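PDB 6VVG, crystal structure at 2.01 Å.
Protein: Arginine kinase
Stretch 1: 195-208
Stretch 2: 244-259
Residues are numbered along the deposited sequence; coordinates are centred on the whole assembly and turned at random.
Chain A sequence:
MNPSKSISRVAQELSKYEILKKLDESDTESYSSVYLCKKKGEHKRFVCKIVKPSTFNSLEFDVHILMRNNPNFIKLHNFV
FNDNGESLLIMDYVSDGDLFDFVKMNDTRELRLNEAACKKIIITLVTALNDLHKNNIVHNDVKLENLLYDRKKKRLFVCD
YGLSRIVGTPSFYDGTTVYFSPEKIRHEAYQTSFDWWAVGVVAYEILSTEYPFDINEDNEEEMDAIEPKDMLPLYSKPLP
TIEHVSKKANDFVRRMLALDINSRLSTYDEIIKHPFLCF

Stretch 1 (195-208) DWWAVGVVAYEILS
Stretch 2 244-259: HVSKKANDFVRRMLAL

The two backbones come nearest at a glycine: Gly-200 CA lies 5.1 Å from Met-256 CA, and an ideal CB there would sit 2.9 Å from Leu-257 CD2, a clash, and 3.1 Å from Met-256 CB. The two helices, 195-208 (phi/psi near -63/-42 through Leu-207, Ser-208 at -102/-19) and 247-256, run at 146° between their N-to-C directions, with axes 9.1 Å apart at closest approach. The register widens from there: Tyr-204 CA to Val-253 CA is 6.0 Å, Leu-207 CA to Val-245 CA 7.2 Å.

No hydrogen bond crosses, so packing carries the contact. Leu-257 (-116/19; m, t), the first residue to leave helical phi/psi, puts CD2 over one face of Trp-197 (chi1 t, chi2 -86°), 3.9 Å from the six-membered ring centroid. Ala-258 O meets that ring's edge, 3.5 Å from Trp-197 CZ3. Met-256 curls m, m, m, bringing CE 3.2 Å from Trp-196 O.

Farther along, Ala-203 CB touches the Phe-252 ring edge at CE2, 4.0 Å, and Tyr-204 CD2 (chi1 t) meets Val-253 CG2 (chi1 m) at 3.7 Å. Leu-207 (m, t) places CD1 3.8 Å from Val-253 CG1 and 4.2 Å from Ala-249 CB. Ser-246 (-68/168; p) caps the second helix, its OG accepting from Ala-249 N at 3.0 Å.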

# COMPACT_ATOMS: atom_id res chain seq x y z
N ASP A 195 4.98 13.47 8.49
CA ASP A 195 4.45 13.02 9.77
C ASP A 195 5.16 13.71 10.93
O ASP A 195 4.52 14.10 11.91
CB ASP A 195 4.60 11.50 9.89
CG ASP A 195 3.52 10.75 9.12
OD1 ASP A 195 2.54 11.38 8.68
OD2 ASP A 195 3.66 9.51 8.97
N TRP A 196 6.48 13.85 10.84
CA TRP A 196 7.23 14.42 11.96
C TRP A 196 6.82 15.87 12.21
O TRP A 196 6.74 16.30 13.37
CB TRP A 196 8.73 14.31 11.69
CG TRP A 196 9.20 12.89 11.63
CD1 TRP A 196 10.09 12.35 10.75
CD2 TRP A 196 8.78 11.81 12.48
NE1 TRP A 196 10.26 11.01 11.00
CE2 TRP A 196 9.47 10.65 12.06
CE3 TRP A 196 7.90 11.71 13.56
CZ2 TRP A 196 9.29 9.42 12.68
CZ3 TRP A 196 7.73 10.49 14.17
CH2 TRP A 196 8.43 9.36 13.74
N TRP A 197 6.56 16.63 11.15
CA TRP A 197 6.08 18.00 11.33
C TRP A 197 4.75 18.01 12.07
O TRP A 197 4.55 18.78 13.02
CB TRP A 197 5.95 18.70 9.98
CG TRP A 197 5.42 20.10 10.07
CD1 TRP A 197 4.12 20.49 10.10
CD2 TRP A 197 6.20 21.30 10.12
NE1 TRP A 197 4.03 21.86 10.17
CE2 TRP A 197 5.30 22.38 10.19
CE3 TRP A 197 7.57 21.57 10.12
CZ2 TRP A 197 5.72 23.70 10.26
CZ3 TRP A 197 7.99 22.89 10.19
CH2 TRP A 197 7.07 23.94 10.26
N ALA A 198 3.82 17.15 11.65
CA ALA A 198 2.54 17.06 12.35
C ALA A 198 2.73 16.64 13.80
O ALA A 198 2.04 17.14 14.69
CB ALA A 198 1.62 16.07 11.62
N VAL A 199 3.67 15.72 14.06
CA VAL A 199 3.99 15.38 15.44
C VAL A 199 4.43 16.63 16.20
O VAL A 199 4.04 16.84 17.35
CB VAL A 199 5.07 14.29 15.49
CG1 VAL A 199 5.62 14.16 16.91
CG2 VAL A 199 4.52 12.96 15.00
N GLY A 200 5.24 17.47 15.56
CA GLY A 200 5.65 18.71 16.19
C GLY A 200 4.48 19.59 16.56
O GLY A 200 4.44 20.17 17.65
N VAL A 201 3.50 19.72 15.66
CA VAL A 201 2.32 20.52 15.98
C VAL A 201 1.56 19.90 17.14
O VAL A 201 1.13 20.60 18.07
CB VAL A 201 1.43 20.68 14.74
CG1 VAL A 201 0.17 21.46 15.10
CG2 VAL A 201 2.19 21.36 13.61
N VAL A 202 1.37 18.58 17.11
CA VAL A 202 0.70 17.90 18.21
C VAL A 202 1.43 18.14 19.52
O VAL A 202 0.81 18.41 20.56
CB VAL A 202 0.56 16.40 17.91
CG1 VAL A 202 0.02 15.65 19.12
CG2 VAL A 202 -0.32 16.17 16.69
N ALA A 203 2.76 18.04 19.50
CA ALA A 203 3.54 18.23 20.72
C ALA A 203 3.37 19.64 21.26
O ALA A 203 3.17 19.85 22.47
CB ALA A 203 5.02 17.93 20.45
N TYR A 204 3.43 20.64 20.38
CA TYR A 204 3.20 22.01 20.82
C TYR A 204 1.81 22.17 21.42
O TYR A 204 1.63 22.87 22.42
CB TYR A 204 3.38 22.98 19.65
CG TYR A 204 3.50 24.42 20.10
CD1 TYR A 204 2.38 25.15 20.49
CD2 TYR A 204 4.74 25.05 20.17
CE1 TYR A 204 2.49 26.46 20.92
CE2 TYR A 204 4.86 26.36 20.59
CZ TYR A 204 3.73 27.06 20.96
OH TYR A 204 3.85 28.36 21.38
N GLU A 205 0.82 21.51 20.82
CA GLU A 205 -0.56 21.70 21.25
C GLU A 205 -0.81 21.07 22.62
O GLU A 205 -1.42 21.69 23.49
CB GLU A 205 -1.52 21.12 20.21
CG GLU A 205 -1.59 21.97 18.94
CD GLU A 205 -2.51 21.39 17.89
OE1 GLU A 205 -2.35 20.20 17.56
OE2 GLU A 205 -3.37 22.14 17.39
N ILE A 206 -0.33 19.84 22.83
CA ILE A 206 -0.59 19.23 24.13
C ILE A 206 0.24 19.89 25.22
O ILE A 206 -0.19 19.99 26.37
CB ILE A 206 -0.35 17.71 24.11
CG1 ILE A 206 1.07 17.36 23.66
CG2 ILE A 206 -1.38 17.02 23.23
CD1 ILE A 206 1.39 15.88 23.77
N LEU A 207 1.45 20.36 24.89
CA LEU A 207 2.29 21.00 25.90
C LEU A 207 1.73 22.36 26.29
O LEU A 207 1.72 22.72 27.47
CB LEU A 207 3.72 21.14 25.38
CG LEU A 207 4.59 19.88 25.43
CD1 LEU A 207 5.85 20.07 24.60
CD2 LEU A 207 4.94 19.52 26.86
N SER A 208 1.27 23.14 25.31
CA SER A 208 0.82 24.50 25.55
C SER A 208 -0.69 24.65 25.60
O SER A 208 -1.18 25.64 26.16
CB SER A 208 1.36 25.44 24.45
OG SER A 208 0.64 25.26 23.24
N HIS A 244 5.02 27.77 30.79
CA HIS A 244 5.03 26.93 31.98
C HIS A 244 5.39 25.48 31.68
O HIS A 244 4.88 24.55 32.31
CB HIS A 244 3.68 27.01 32.71
CG HIS A 244 3.29 28.40 33.10
ND1 HIS A 244 4.18 29.29 33.66
CD2 HIS A 244 2.11 29.06 33.01
CE1 HIS A 244 3.57 30.44 33.90
NE2 HIS A 244 2.31 30.32 33.52
N VAL A 245 6.29 25.27 30.73
CA VAL A 245 6.95 23.99 30.53
C VAL A 245 8.45 24.24 30.50
O VAL A 245 8.91 25.37 30.41
CB VAL A 245 6.48 23.27 29.24
CG1 VAL A 245 4.96 23.13 29.23
CG2 VAL A 245 6.97 24.00 28.01
N SER A 246 9.21 23.15 30.56
CA SER A 246 10.65 23.24 30.77
C SER A 246 11.35 23.86 29.57
O SER A 246 10.78 24.01 28.48
CB SER A 246 11.23 21.85 31.04
OG SER A 246 11.21 21.07 29.86
N LYS A 247 12.62 24.21 29.78
CA LYS A 247 13.45 24.69 28.68
C LYS A 247 13.68 23.60 27.64
O LYS A 247 13.74 23.87 26.44
CB LYS A 247 14.79 25.20 29.21
CG LYS A 247 14.69 26.42 30.12
CD LYS A 247 16.00 27.20 30.16
CE LYS A 247 17.06 26.47 30.97
NZ LYS A 247 17.55 27.27 32.13
N LYS A 248 13.81 22.35 28.09
CA LYS A 248 13.98 21.24 27.16
C LYS A 248 12.73 21.05 26.31
O LYS A 248 12.82 20.81 25.10
CB LYS A 248 14.32 19.96 27.91
CG LYS A 248 15.79 19.82 28.29
CD LYS A 248 16.00 18.70 29.31
CE LYS A 248 17.46 18.59 29.71
NZ LYS A 248 17.71 17.44 30.63
N ALA A 249 11.55 21.15 26.93
CA ALA A 249 10.30 21.02 26.17
C ALA A 249 10.18 22.12 25.13
O ALA A 249 9.74 21.88 24.00
CB ALA A 249 9.11 21.04 27.12
N ASN A 250 10.56 23.35 25.49
CA ASN A 250 10.52 24.43 24.52
C ASN A 250 11.51 24.18 23.40
O ASN A 250 11.16 24.29 22.22
CB ASN A 250 10.80 25.76 25.22
CG ASN A 250 9.55 26.39 25.79
OD1 ASN A 250 8.65 26.80 25.05
ND2 ASN A 250 9.47 26.46 27.11
N ASP A 251 12.75 23.82 23.74
CA ASP A 251 13.74 23.55 22.70
C ASP A 251 13.27 22.45 21.76
O ASP A 251 13.57 22.47 20.56
CB ASP A 251 15.08 23.17 23.33
CG ASP A 251 16.23 23.25 22.34
OD1 ASP A 251 16.55 24.37 21.90
OD2 ASP A 251 16.80 22.19 22.00
N PHE A 252 12.51 21.47 22.28
CA PHE A 252 12.00 20.40 21.44
C PHE A 252 11.07 20.95 20.36
O PHE A 252 11.25 20.67 19.17
CB PHE A 252 11.27 19.37 22.31
CG PHE A 252 10.76 18.18 21.55
CD1 PHE A 252 11.64 17.23 21.03
CD2 PHE A 252 9.40 18.00 21.35
CE1 PHE A 252 11.17 16.14 20.33
CE2 PHE A 252 8.93 16.90 20.64
CZ PHE A 252 9.81 15.97 20.14
N VAL A 253 10.07 21.74 20.75
CA VAL A 253 9.07 22.17 19.78
C VAL A 253 9.67 23.17 18.79
O VAL A 253 9.33 23.17 17.61
CB VAL A 253 7.82 22.73 20.47
CG1 VAL A 253 7.21 21.67 21.39
CG2 VAL A 253 8.14 24.00 21.24
N ARG A 254 10.59 24.02 19.26
CA ARG A 254 11.27 24.91 18.33
C ARG A 254 11.93 24.11 17.21
O ARG A 254 11.73 24.39 16.02
CB ARG A 254 12.34 25.75 19.04
CG ARG A 254 11.94 26.43 20.33
CD ARG A 254 10.91 27.54 20.13
NE ARG A 254 11.02 28.57 21.16
CZ ARG A 254 11.02 29.88 20.92
NH1 ARG A 254 11.14 30.74 21.93
NH2 ARG A 254 10.88 30.33 19.69
N ARG A 255 12.73 23.11 17.58
CA ARG A 255 13.48 22.33 16.60
C ARG A 255 12.57 21.37 15.84
O ARG A 255 12.90 21.01 14.70
CB ARG A 255 14.61 21.56 17.30
CG ARG A 255 15.61 22.50 17.98
CD ARG A 255 16.83 21.79 18.57
NE ARG A 255 17.74 22.75 19.19
CZ ARG A 255 18.87 23.17 18.64
NH1 ARG A 255 19.24 22.72 17.45
NH2 ARG A 255 19.64 24.05 19.27
N MET A 256 11.44 20.98 16.41
CA MET A 256 10.49 20.17 15.65
C MET A 256 9.85 20.98 14.52
O MET A 256 9.50 20.41 13.48
CB MET A 256 9.39 19.62 16.57
CG MET A 256 9.82 18.49 17.48
SD MET A 256 10.27 16.98 16.62
CE MET A 256 8.72 16.54 15.83
N LEU A 257 9.70 22.29 14.71
CA LEU A 257 8.95 23.13 13.79
C LEU A 257 9.82 24.17 13.09
O LEU A 257 9.30 25.15 12.55
CB LEU A 257 7.79 23.81 14.53
CG LEU A 257 6.80 22.82 15.13
CD1 LEU A 257 5.77 23.47 16.03
CD2 LEU A 257 6.10 22.05 13.99
N ALA A 258 11.13 23.96 13.08
CA ALA A 258 12.02 24.82 12.31
C ALA A 258 11.59 24.87 10.85
O ALA A 258 11.40 23.83 10.21
CB ALA A 258 13.46 24.31 12.42
N LEU A 259 11.41 26.08 10.33
CA LEU A 259 11.04 26.23 8.93
C LEU A 259 12.05 25.52 8.02
O LEU A 259 11.67 24.76 7.13
CB LEU A 259 10.93 27.71 8.56
CG LEU A 259 10.73 28.00 7.07
CD1 LEU A 259 9.48 27.29 6.56
CD2 LEU A 259 10.66 29.50 6.81